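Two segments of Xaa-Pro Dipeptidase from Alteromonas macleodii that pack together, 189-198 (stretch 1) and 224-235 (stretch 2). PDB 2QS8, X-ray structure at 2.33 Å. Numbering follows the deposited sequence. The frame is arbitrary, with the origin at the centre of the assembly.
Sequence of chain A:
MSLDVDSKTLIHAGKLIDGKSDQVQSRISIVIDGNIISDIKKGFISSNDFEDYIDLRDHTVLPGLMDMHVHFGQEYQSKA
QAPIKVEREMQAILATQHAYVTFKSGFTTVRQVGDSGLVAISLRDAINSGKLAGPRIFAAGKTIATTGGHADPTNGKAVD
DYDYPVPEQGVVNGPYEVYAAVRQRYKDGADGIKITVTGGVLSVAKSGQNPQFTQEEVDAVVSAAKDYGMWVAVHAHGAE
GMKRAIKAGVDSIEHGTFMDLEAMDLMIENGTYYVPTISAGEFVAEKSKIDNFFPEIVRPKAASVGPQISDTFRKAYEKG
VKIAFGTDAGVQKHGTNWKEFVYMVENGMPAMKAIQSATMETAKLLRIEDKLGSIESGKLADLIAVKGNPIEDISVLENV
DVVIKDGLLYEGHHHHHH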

# COMPACT_ATOMS: atom_id res chain seq x y z
N GLY A 189 -15.29 -5.64 -17.58
CA GLY A 189 -15.91 -6.60 -18.48
C GLY A 189 -14.95 -7.36 -19.39
O GLY A 189 -15.38 -7.97 -20.36
N ALA A 190 -13.65 -7.33 -19.09
CA ALA A 190 -12.66 -8.03 -19.93
C ALA A 190 -12.72 -9.56 -19.84
O ALA A 190 -13.10 -10.12 -18.81
CB ALA A 190 -11.26 -7.56 -19.56
N ASP A 191 -12.35 -10.23 -20.93
CA ASP A 191 -12.33 -11.70 -20.98
C ASP A 191 -10.98 -12.19 -20.49
O ASP A 191 -10.86 -13.29 -19.95
CB ASP A 191 -12.52 -12.22 -22.41
CG ASP A 191 -13.82 -11.77 -23.04
OD1 ASP A 191 -13.78 -10.88 -23.93
OD2 ASP A 191 -14.87 -12.30 -22.64
N GLY A 192 -9.95 -11.37 -20.69
CA GLY A 192 -8.61 -11.74 -20.27
C GLY A 192 -7.75 -10.58 -19.83
O GLY A 192 -8.20 -9.43 -19.72
N ILE A 193 -6.48 -10.89 -19.58
CA ILE A 193 -5.51 -9.90 -19.12
C ILE A 193 -4.33 -9.79 -20.05
O ILE A 193 -3.88 -10.78 -20.63
CB ILE A 193 -4.98 -10.28 -17.72
CG1 ILE A 193 -6.11 -10.24 -16.69
CG2 ILE A 193 -3.84 -9.34 -17.31
CD1 ILE A 193 -6.71 -8.85 -16.46
N LYS A 194 -3.82 -8.57 -20.18
CA LYS A 194 -2.66 -8.30 -21.00
C LYS A 194 -1.71 -7.40 -20.20
O LYS A 194 -2.14 -6.41 -19.60
CB LYS A 194 -3.08 -7.60 -22.29
CG LYS A 194 -1.95 -6.94 -23.06
CD LYS A 194 -0.97 -7.95 -23.61
CE LYS A 194 0.06 -7.26 -24.50
NZ LYS A 194 -0.58 -6.36 -25.51
N ILE A 195 -0.43 -7.77 -20.16
CA ILE A 195 0.56 -6.97 -19.44
C ILE A 195 1.81 -6.78 -20.30
O ILE A 195 2.06 -7.57 -21.22
CB ILE A 195 1.02 -7.64 -18.12
CG1 ILE A 195 1.77 -8.94 -18.42
CG2 ILE A 195 -0.17 -7.87 -17.23
CD1 ILE A 195 2.37 -9.62 -17.19
N THR A 196 2.58 -5.74 -20.01
CA THR A 196 3.83 -5.50 -20.70
C THR A 196 4.91 -5.87 -19.67
O THR A 196 5.26 -5.09 -18.79
CB THR A 196 3.98 -4.01 -21.15
OG1 THR A 196 3.64 -3.13 -20.07
CG2 THR A 196 3.09 -3.73 -22.33
N VAL A 197 5.41 -7.10 -19.79
CA VAL A 197 6.43 -7.58 -18.87
C VAL A 197 7.83 -7.00 -19.14
O VAL A 197 8.73 -7.15 -18.33
CB VAL A 197 6.50 -9.14 -18.89
CG1 VAL A 197 7.43 -9.61 -19.98
CG2 VAL A 197 6.92 -9.65 -17.51
N THR A 198 8.00 -6.35 -20.29
CA THR A 198 9.27 -5.70 -20.62
C THR A 198 8.98 -4.38 -21.31
O THR A 198 7.83 -4.08 -21.62
CB THR A 198 10.15 -6.54 -21.58
OG1 THR A 198 9.57 -6.51 -22.90
CG2 THR A 198 10.26 -7.98 -21.11
N ALA A 224 -3.93 -14.02 -9.74
CA ALA A 224 -5.13 -13.19 -9.72
C ALA A 224 -6.03 -13.54 -10.90
O ALA A 224 -7.22 -13.74 -10.72
CB ALA A 224 -4.76 -11.72 -9.76
N ALA A 225 -5.46 -13.61 -12.09
CA ALA A 225 -6.22 -13.94 -13.30
C ALA A 225 -6.85 -15.33 -13.21
O ALA A 225 -7.96 -15.55 -13.69
CB ALA A 225 -5.34 -13.86 -14.53
N LYS A 226 -6.13 -16.27 -12.61
CA LYS A 226 -6.63 -17.63 -12.46
C LYS A 226 -7.92 -17.63 -11.63
O LYS A 226 -8.89 -18.31 -11.97
CB LYS A 226 -5.56 -18.52 -11.81
CG LYS A 226 -5.97 -19.98 -11.69
CD LYS A 226 -4.92 -20.80 -10.94
CE LYS A 226 -5.40 -22.24 -10.74
NZ LYS A 226 -4.37 -23.11 -10.08
N ASP A 227 -7.93 -16.87 -10.55
CA ASP A 227 -9.12 -16.79 -9.70
C ASP A 227 -10.32 -16.24 -10.47
O ASP A 227 -11.46 -16.48 -10.10
CB ASP A 227 -8.87 -15.90 -8.47
CG ASP A 227 -8.05 -16.60 -7.39
OD1 ASP A 227 -7.77 -17.81 -7.51
OD2 ASP A 227 -7.71 -15.91 -6.40
N TYR A 228 -10.07 -15.50 -11.54
CA TYR A 228 -11.17 -14.95 -12.30
C TYR A 228 -11.38 -15.65 -13.65
O TYR A 228 -12.14 -15.18 -14.49
CB TYR A 228 -10.98 -13.43 -12.48
CG TYR A 228 -11.12 -12.69 -11.16
CD1 TYR A 228 -10.11 -12.76 -10.19
CD2 TYR A 228 -12.30 -12.02 -10.83
CE1 TYR A 228 -10.28 -12.20 -8.93
CE2 TYR A 228 -12.49 -11.46 -9.56
CZ TYR A 228 -11.47 -11.56 -8.62
OH TYR A 228 -11.63 -11.04 -7.36
N GLY A 229 -10.70 -16.78 -13.83
CA GLY A 229 -10.83 -17.53 -15.07
C GLY A 229 -10.44 -16.72 -16.29
O GLY A 229 -11.10 -16.79 -17.33
N MSE A 230 -9.37 -15.94 -16.16
CA MSE A 230 -8.90 -15.10 -17.24
C MSE A 230 -7.57 -15.58 -17.79
O MSE A 230 -6.70 -15.99 -17.03
CB MSE A 230 -8.77 -13.67 -16.73
CG MSE A 230 -10.09 -13.11 -16.25
SE MSE A 230 -9.85 -11.32 -15.50
CE MSE A 230 -10.16 -10.17 -17.09
N TRP A 231 -7.42 -15.56 -19.12
CA TRP A 231 -6.15 -15.96 -19.71
C TRP A 231 -5.20 -14.77 -19.57
O TRP A 231 -5.65 -13.64 -19.33
CB TRP A 231 -6.30 -16.34 -21.19
CG TRP A 231 -7.28 -15.50 -21.98
CD1 TRP A 231 -8.54 -15.85 -22.34
CD2 TRP A 231 -7.06 -14.18 -22.50
NE1 TRP A 231 -9.13 -14.84 -23.07
CE2 TRP A 231 -8.24 -13.80 -23.19
CE3 TRP A 231 -5.99 -13.28 -22.47
CZ2 TRP A 231 -8.38 -12.56 -23.82
CZ3 TRP A 231 -6.12 -12.05 -23.10
CH2 TRP A 231 -7.31 -11.70 -23.77
N VAL A 232 -3.91 -15.01 -19.72
CA VAL A 232 -2.92 -13.94 -19.60
C VAL A 232 -1.99 -13.88 -20.81
O VAL A 232 -1.22 -14.81 -21.06
CB VAL A 232 -2.08 -14.12 -18.30
CG1 VAL A 232 -1.01 -13.05 -18.19
CG2 VAL A 232 -3.00 -14.07 -17.08
N ALA A 233 -2.10 -12.80 -21.58
CA ALA A 233 -1.25 -12.57 -22.75
C ALA A 233 -0.13 -11.65 -22.24
O ALA A 233 -0.37 -10.79 -21.40
CB ALA A 233 -2.05 -11.88 -23.85
N VAL A 234 1.08 -11.83 -22.75
CA VAL A 234 2.21 -11.03 -22.27
C VAL A 234 3.14 -10.41 -23.32
O VAL A 234 3.79 -11.11 -24.09
CB VAL A 234 3.09 -11.88 -21.29
CG1 VAL A 234 4.26 -11.06 -20.75
CG2 VAL A 234 2.23 -12.40 -20.16
N HIS A 235 3.19 -9.08 -23.34
CA HIS A 235 4.09 -8.36 -24.23
C HIS A 235 5.50 -8.59 -23.68
O HIS A 235 5.71 -8.43 -22.48
CB HIS A 235 3.77 -6.86 -24.20
CG HIS A 235 4.84 -5.99 -24.79
ND1 HIS A 235 4.80 -5.52 -26.07
CD2 HIS A 235 5.98 -5.51 -24.24
CE1 HIS A 235 5.86 -4.77 -26.31
NE2 HIS A 235 6.60 -4.75 -25.21

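The two stretches meet as neighbouring parallel strands of a β-sheet, joined by a ladder of backbone hydrogen bonds and sealed by side chains packed on both faces. The strand axes approach to 4.7 Å and run at 21° to one another, and residues Ile193 to Thr196 pair in register with Val232 to His235.

The ladder shows the alternation typical of parallel pairing, in which a residue on one strand bonds to the two residues flanking its partner on the other. Ile193 N donates to Trp231 O at 2.9 Å, and Ile193 O accepts from Ala233 N, also at 2.9 Å. Ile195 repeats the pattern: its N reaches Ala233 O over a longer 3.3 Å, while Ile195 O accepts a hydrogen bond from His235 N at 2.8 Å. A last bond, from Val197 N to His235 O at 3.0 Å, is more bent, with an angle of 139° at the hydrogen, and carries the pairing just past the end of the first strand. Between these rungs lie CA-H...O contacts, Val232 CA to Ile193 O at 3.5 Å and Lys194 CA to Ala233 O at 3.4 Å.

Ile193, Ile195, Val232 and Val234 share one face. Their β-branched side chains suit extended backbone and supply a compact apolar surface. Ile195 CG1 lies 3.9 Å from Val234 CG2, and Val197 CB, from the loop that follows, closes to 3.5 Å from Val234 CG1. Ile193 reaches further: its CG1 is 4.3 Å from Ala225 CB, on the helix preceding the second strand, where the alanine offers a methyl for apolar contact. Ile193 CD1 meets Met230 CE at 3.7 Å. Met230, a selenomethionine, has a long, flexible side chain that brings this same CE to 3.8 Å from Ala190 CB and 3.4 Å from Gly192 O, so one methyl fills the space among three residues.

The other face carries Lys194, Thr196, Ala233 and His235. The methyl of Ala233 lies beside the aliphatic part of Lys194, whose CD lies 4.1 Å from Ala233 CB and whose CE lies 3.7 Å from His235 CB. The chain of this buried lysine thus packs as a hydrocarbon, while its NZ is hydrogen-bonded elsewhere in the structure. His235 has the largest area covered by the opposing stretch: Thr196 CG2 sits 3.7 Å from its CB, and Thr198 O approaches the edge of its ring, 3.5 Å from CD2.

Just before Ile193, Gly192 CA lies 3.4 Å from the centroid of the six-membered ring of Trp231, only 4° off the ring normal, a CH-pi contact squarely over the face. Glycine suits this place because a CB here would fall 2.2 Å from Trp231 CD2, a clash. The indole can therefore lie flat against bare backbone, with Asp191 O over the same face.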